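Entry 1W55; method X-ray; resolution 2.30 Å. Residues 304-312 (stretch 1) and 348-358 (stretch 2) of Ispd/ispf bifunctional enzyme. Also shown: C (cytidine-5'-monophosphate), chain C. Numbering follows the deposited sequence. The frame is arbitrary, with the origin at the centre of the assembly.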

ATOM      1  N   ASP A 304      17.306 -20.682 -27.172  1.00 28.46           N
ATOM      2  CA  ASP A 304      18.449 -20.361 -28.030  1.00 29.06           C
ATOM      3  C   ASP A 304      19.191 -21.628 -28.397  1.00 28.02           C
ATOM      4  O   ASP A 304      19.396 -22.522 -27.559  1.00 29.22           O
ATOM      5  N   ILE A 305      19.578 -21.701 -29.664  1.00 29.92           N
ATOM      6  CA  ILE A 305      20.073 -22.937 -30.267  1.00 30.02           C
ATOM      7  C   ILE A 305      21.345 -22.673 -31.034  1.00 31.57           C
ATOM      8  O   ILE A 305      21.496 -21.624 -31.661  1.00 32.81           O
ATOM      9  N   CYS A 306      22.276 -23.614 -30.951  1.00 31.55           N
ATOM     10  CA  CYS A 306      23.435 -23.612 -31.807  1.00 32.71           C
ATOM     11  C   CYS A 306      23.558 -24.939 -32.546  1.00 32.76           C
ATOM     12  O   CYS A 306      23.705 -25.997 -31.929  1.00 32.05           O
ATOM     13  N   VAL A 307      23.452 -24.871 -33.870  1.00 33.49           N
ATOM     14  CA  VAL A 307      23.609 -26.038 -34.716  1.00 33.46           C
ATOM     15  C   VAL A 307      25.068 -26.060 -35.131  1.00 34.68           C
ATOM     16  O   VAL A 307      25.600 -25.062 -35.624  1.00 35.08           O
ATOM     17  N   MET A 308      25.719 -27.195 -34.916  1.00 35.44           N
ATOM     18  CA  MET A 308      27.092 -27.368 -35.350  1.00 36.86           C
ATOM     19  C   MET A 308      27.092 -28.306 -36.550  1.00 37.01           C
ATOM     20  O   MET A 308      26.803 -29.503 -36.440  1.00 36.73           O
ATOM     21  N   ALA A 309      27.370 -27.729 -37.711  1.00 36.01           N
ATOM     22  CA  ALA A 309      27.327 -28.472 -38.963  1.00 35.78           C
ATOM     23  C   ALA A 309      28.225 -27.827 -40.011  1.00 35.60           C
ATOM     24  O   ALA A 309      28.142 -26.615 -40.263  1.00 36.48           O
ATOM     25  N   GLN A 310      29.078 -28.640 -40.618  1.00 35.91           N
ATOM     26  CA  GLN A 310      29.888 -28.188 -41.744  1.00 37.60           C
ATOM     27  C   GLN A 310      29.003 -27.836 -42.951  1.00 38.52           C
ATOM     28  O   GLN A 310      29.224 -26.809 -43.608  1.00 38.60           O
ATOM     29  N   SER A 311      27.987 -28.667 -43.201  1.00 38.20           N
ATOM     30  CA  SER A 311      27.015 -28.464 -44.279  1.00 40.11           C
ATOM     31  C   SER A 311      25.685 -29.116 -43.894  1.00 40.48           C
ATOM     32  O   SER A 311      25.662 -29.980 -43.020  1.00 39.24           O
ATOM     33  N   PRO A 312      24.579 -28.709 -44.518  1.00 41.03           N
ATOM     34  CA  PRO A 312      24.516 -27.552 -45.418  1.00 42.71           C
ATOM     35  C   PRO A 312      24.383 -26.245 -44.655  1.00 43.19           C
ATOM     36  O   PRO A 312      24.234 -26.280 -43.428  1.00 44.72           O
ATOM     37  N   PHE A 348      34.868 -34.886 -36.138  1.00 37.03           N
ATOM     38  CA  PHE A 348      33.818 -35.631 -36.819  1.00 36.71           C
ATOM     39  C   PHE A 348      32.801 -34.727 -37.533  1.00 37.10           C
ATOM     40  O   PHE A 348      32.333 -35.074 -38.624  1.00 37.56           O
ATOM     41  N   ILE A 349      32.482 -33.573 -36.938  1.00 36.08           N
ATOM     42  CA  ILE A 349      31.557 -32.613 -37.558  1.00 35.99           C
ATOM     43  C   ILE A 349      32.181 -32.015 -38.802  1.00 36.50           C
ATOM     44  O   ILE A 349      31.531 -31.939 -39.839  1.00 36.94           O
ATOM     45  N   GLY A 350      33.447 -31.612 -38.688  1.00 37.04           N
ATOM     46  CA  GLY A 350      34.200 -31.043 -39.790  1.00 37.77           C
ATOM     47  C   GLY A 350      34.366 -31.988 -40.972  1.00 39.62           C
ATOM     48  O   GLY A 350      34.355 -31.540 -42.117  1.00 39.50           O
ATOM     49  N   ARG A 351      34.501 -33.285 -40.683  1.00 39.99           N
ATOM     50  CA  ARG A 351      34.545 -34.359 -41.686  1.00 41.39           C
ATOM     51  C   ARG A 351      33.186 -34.688 -42.319  1.00 42.34           C
ATOM     52  O   ARG A 351      33.104 -35.567 -43.191  1.00 42.46           O
ATOM     53  N   LYS A 352      32.127 -34.021 -41.847  1.00 41.40           N
ATOM     54  CA  LYS A 352      30.752 -34.262 -42.303  1.00 40.74           C
ATOM     55  C   LYS A 352      30.252 -35.673 -41.956  1.00 40.66           C
ATOM     56  O   LYS A 352      29.393 -36.235 -42.647  1.00 40.84           O
ATOM     57  N   GLU A 353      30.771 -36.234 -40.871  1.00 39.62           N
ATOM     58  CA  GLU A 353      30.319 -37.544 -40.412  1.00 40.31           C
ATOM     59  C   GLU A 353      28.993 -37.446 -39.658  1.00 40.31           C
ATOM     60  O   GLU A 353      28.217 -38.412 -39.594  1.00 39.75           O
ATOM     61  N   GLY A 354      28.731 -36.271 -39.097  1.00 39.85           N
ATOM     62  CA  GLY A 354      27.514 -36.063 -38.336  1.00 39.82           C
ATOM     63  C   GLY A 354      27.298 -34.599 -38.041  1.00 39.91           C
ATOM     64  O   GLY A 354      28.067 -33.739 -38.489  1.00 40.86           O
ATOM     65  N   MET A 355      26.236 -34.309 -37.305  1.00 39.08           N
ATOM     66  CA  MET A 355      26.014 -32.952 -36.827  1.00 38.39           C
ATOM     67  C   MET A 355      25.493 -32.928 -35.391  1.00 37.12           C
ATOM     68  O   MET A 355      24.868 -33.893 -34.922  1.00 36.72           O
ATOM     69  N   ALA A 356      25.755 -31.827 -34.700  1.00 33.56           N
ATOM     70  CA  ALA A 356      25.334 -31.698 -33.317  1.00 31.59           C
ATOM     71  C   ALA A 356      24.504 -30.437 -33.118  1.00 32.24           C
ATOM     72  O   ALA A 356      24.611 -29.478 -33.891  1.00 32.21           O
ATOM     73  N   VAL A 357      23.659 -30.453 -32.092  1.00 30.96           N
ATOM     74  CA  VAL A 357      22.839 -29.298 -31.753  1.00 29.59           C
ATOM     75  C   VAL A 357      22.895 -29.014 -30.242  1.00 30.21           C
ATOM     76  O   VAL A 357      22.604 -29.890 -29.420  1.00 29.59           O
ATOM     77  N   LEU A 358      23.300 -27.792 -29.896  1.00 29.82           N
ATOM     78  CA  LEU A 358      23.253 -27.303 -28.522  1.00 29.78           C
ATOM     79  C   LEU A 358      22.021 -26.413 -28.337  1.00 30.02           C
ATOM     80  O   LEU A 358      21.814 -25.464 -29.109  1.00 30.83           O
TER

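Where the paired strands part, a single water links the two stretches: water 1 accepts from Gln310 N (3.1 Å) and donates to Ile349 O (2.6 Å) and Gly354 O (2.8 Å), tying the loop after the first strand, the last turn of the helix and the start of the second strand together. It illustrates how one water can link three backbone groups, including Ile349 O, which also accepts from Lys352 N at 3.0 Å. Before this point the antiparallel ladder is regular, and Met308 N donates to Ala356 O at 2.7 Å. Side chains therefore alternate between faces. On one, Val307 and Val357, both t, lie side by side. Val307 CG1 also meets Met355 CE at 3.4 Å; Ile305, set sideways with chi1 m, brings CG2 to 3.7 Å from Val357 CG1. On the other face, Cys306 pairs with Leu358, and Met308, chi1 m with chi2 between wells, carries its CE to 3.7 Å from Ile349 CD1 and 3.9 Å from Ala356 CB, bridging strand and helix. Beyond the strand, Gln310 (chi1 t) points toward the helix end, its CB 3.6 Å from Ile349 O. Lys352, leaving the helix with positive phi in a Schellman motif, extends its side chain so that NZ donates to Ser311 OG at 2.9 Å. The loop also serves the ligand: N4 of cytidine-5'-monophosphate donates to Ala309 O at 3.0 Å and, weakly, to O of Pro312, whose preceding peptide bond is cis, at 3.0 Å.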

ATOM      1  CB  ASP A 304      19.389 -19.336 -27.388  1.00 28.74           C
ATOM      2  CG  ASP A 304      20.386 -18.766 -28.379  1.00 31.99           C
ATOM      3  OD1 ASP A 304      20.080 -18.700 -29.598  1.00 35.66           O
ATOM      4  OD2 ASP A 304      21.514 -18.366 -28.039  1.00 33.36           O
ATOM      5  CB  ILE A 305      18.978 -23.570 -31.180  1.00 30.98           C
ATOM      6  CG1 ILE A 305      17.827 -24.115 -30.305  1.00 30.14           C
ATOM      7  CG2 ILE A 305      19.551 -24.711 -32.044  1.00 28.41           C
ATOM      8  CD1 ILE A 305      16.571 -24.505 -31.077  1.00 29.90           C
ATOM      9  CB  CYS A 306      24.719 -23.312 -31.032  1.00 33.17           C
ATOM     10  SG  CYS A 306      26.092 -23.090 -32.200  1.00 41.94           S
ATOM     11  CB  VAL A 307      22.723 -25.974 -35.990  1.00 34.04           C
ATOM     12  CG1 VAL A 307      22.956 -27.209 -36.870  1.00 31.00           C
ATOM     13  CG2 VAL A 307      21.232 -25.824 -35.645  1.00 30.67           C
ATOM     14  CB  MET A 308      27.956 -27.871 -34.198  1.00 36.87           C
ATOM     15  CG  MET A 308      27.863 -26.957 -32.954  1.00 42.27           C
ATOM     16  SD  MET A 308      27.959 -27.802 -31.336  1.00 54.20           S
ATOM     17  CE  MET A 308      29.186 -28.876 -31.600  1.00 47.66           C
ATOM     18  CB  ALA A 309      25.898 -28.568 -39.479  1.00 34.75           C
ATOM     19  CB  GLN A 310      30.945 -29.237 -42.099  1.00 36.03           C
ATOM     20  CG  GLN A 310      32.128 -28.686 -42.873  1.00 36.91           C
ATOM     21  CD  GLN A 310      32.911 -27.624 -42.115  1.00 37.65           C
ATOM     22  OE1 GLN A 310      33.280 -27.817 -40.961  1.00 38.27           O
ATOM     23  NE2 GLN A 310      33.181 -26.505 -42.779  1.00 38.23           N
ATOM     24  CB  SER A 311      27.525 -29.097 -45.592  1.00 41.17           C
ATOM     25  OG  SER A 311      28.810 -28.609 -45.939  1.00 41.00           O
ATOM     26  CB  PRO A 312      23.240 -27.813 -46.224  1.00 42.20           C
ATOM     27  CG  PRO A 312      22.392 -28.615 -45.347  1.00 41.82           C
ATOM     28  CD  PRO A 312      23.276 -29.378 -44.398  1.00 42.43           C
ATOM     29  CB  PHE A 348      33.157 -36.675 -35.886  1.00 35.60           C
ATOM     30  CG  PHE A 348      32.091 -36.126 -34.959  1.00 34.73           C
ATOM     31  CD1 PHE A 348      30.774 -35.967 -35.395  1.00 34.25           C
ATOM     32  CD2 PHE A 348      32.387 -35.837 -33.627  1.00 34.30           C
ATOM     33  CE1 PHE A 348      29.776 -35.496 -34.530  1.00 33.06           C
ATOM     34  CE2 PHE A 348      31.401 -35.362 -32.750  1.00 31.74           C
ATOM     35  CZ  PHE A 348      30.091 -35.187 -33.202  1.00 32.89           C
ATOM     36  CB  ILE A 349      31.130 -31.498 -36.564  1.00 35.55           C
ATOM     37  CG1 ILE A 349      30.336 -32.119 -35.411  1.00 37.38           C
ATOM     38  CG2 ILE A 349      30.282 -30.440 -37.268  1.00 33.18           C
ATOM     39  CD1 ILE A 349      30.269 -31.277 -34.186  1.00 44.79           C
ATOM     40  CB  ARG A 351      35.033 -35.644 -41.031  1.00 40.85           C
ATOM     41  CG  ARG A 351      36.513 -35.886 -41.098  1.00 43.91           C
ATOM     42  CD  ARG A 351      36.907 -37.123 -40.318  1.00 45.50           C
ATOM     43  NE  ARG A 351      37.744 -36.700 -39.226  1.00 50.07           N
ATOM     44  CZ  ARG A 351      37.517 -36.917 -37.944  1.00 45.65           C
ATOM     45  NH1 ARG A 351      36.474 -37.623 -37.525  1.00 38.31           N
ATOM     46  NH2 ARG A 351      38.386 -36.430 -37.078  1.00 44.13           N
ATOM     47  CB  LYS A 352      30.593 -33.977 -43.811  1.00 41.31           C
ATOM     48  CG  LYS A 352      31.099 -32.599 -44.263  1.00 43.13           C
ATOM     49  CD  LYS A 352      30.725 -32.323 -45.720  1.00 45.21           C
ATOM     50  CE  LYS A 352      31.513 -31.149 -46.280  1.00 47.13           C
ATOM     51  NZ  LYS A 352      30.707 -30.320 -47.232  1.00 47.85           N
ATOM     52  CB  GLU A 353      31.381 -38.212 -39.538  1.00 39.64           C
ATOM     53  CG  GLU A 353      32.597 -38.716 -40.306  1.00 41.95           C
ATOM     54  CD  GLU A 353      33.743 -39.152 -39.395  1.00 48.10           C
ATOM     55  OE1 GLU A 353      33.593 -39.101 -38.159  1.00 46.41           O
ATOM     56  OE2 GLU A 353      34.804 -39.555 -39.918  1.00 53.04           O
ATOM     57  CB  MET A 355      25.140 -32.148 -37.802  1.00 39.16           C
ATOM     58  CG  MET A 355      23.649 -32.385 -37.735  1.00 41.58           C
ATOM     59  SD  MET A 355      22.724 -31.091 -38.661  1.00 46.66           S
ATOM     60  CE  MET A 355      21.992 -30.377 -37.500  1.00 41.08           C
ATOM     61  CB  ALA A 356      26.552 -31.710 -32.390  1.00 31.09           C
ATOM     62  CB  VAL A 357      21.375 -29.461 -32.234  1.00 29.15           C
ATOM     63  CG1 VAL A 357      20.562 -28.241 -31.848  1.00 28.49           C
ATOM     64  CG2 VAL A 357      21.303 -29.701 -33.778  1.00 25.73           C
ATOM     65  CB  LEU A 358      24.527 -26.514 -28.189  1.00 30.14           C
ATOM     66  CG  LEU A 358      24.578 -25.838 -26.807  1.00 34.71           C
ATOM     67  CD1 LEU A 358      24.692 -26.890 -25.686  1.00 28.11           C
ATOM     68  CD2 LEU A 358      25.720 -24.805 -26.724  1.00 32.47           C
TER
HETATM   69  OP3   C C1372      31.698 -19.526 -38.169  1.00 51.87           O
HETATM   70  P     C C1372      31.635 -20.222 -39.495  1.00 39.42           P
HETATM   71  OP1   C C1372      31.580 -21.711 -39.386  1.00 41.77           O
HETATM   72  OP2   C C1372      32.702 -19.732 -40.431  1.00 50.36           O
HETATM   73  O5'   C C1372      30.228 -19.787 -40.126  1.00 38.90           O
HETATM   74  C5'   C C1372      29.951 -18.440 -40.481  1.00 29.99           C
HETATM   75  C4'   C C1372      28.442 -18.202 -40.482  1.00 34.91           C
HETATM   76  O4'   C C1372      27.760 -19.074 -41.395  1.00 33.97           O
HETATM   77  C3'   C C1372      27.755 -18.447 -39.139  1.00 35.38           C
HETATM   78  O3'   C C1372      27.811 -17.307 -38.285  1.00 36.80           O
HETATM   79  C2'   C C1372      26.327 -18.772 -39.542  1.00 34.64           C
HETATM   80  O2'   C C1372      25.628 -17.560 -39.816  1.00 36.46           O
HETATM   81  C1'   C C1372      26.462 -19.437 -40.894  1.00 33.45           C
HETATM   82  N1    C C1372      26.303 -20.912 -40.939  1.00 35.14           N
HETATM   83  C2    C C1372      25.088 -21.486 -41.370  1.00 32.90           C
HETATM   84  O2    C C1372      24.125 -20.746 -41.667  1.00 39.95           O
HETATM   85  N3    C C1372      24.945 -22.834 -41.459  1.00 34.29           N
HETATM   86  C4    C C1372      25.969 -23.657 -41.129  1.00 33.80           C
HETATM   87  N4    C C1372      25.834 -25.009 -41.215  1.00 30.84           N
HETATM   88  C5    C C1372      27.169 -23.112 -40.690  1.00 33.65           C
HETATM   89  C6    C C1372      27.322 -21.728 -40.612  1.00 33.94           C
HETATM   90  O   HOH W   1      28.935 -31.708 -40.201  1.00 37.89           O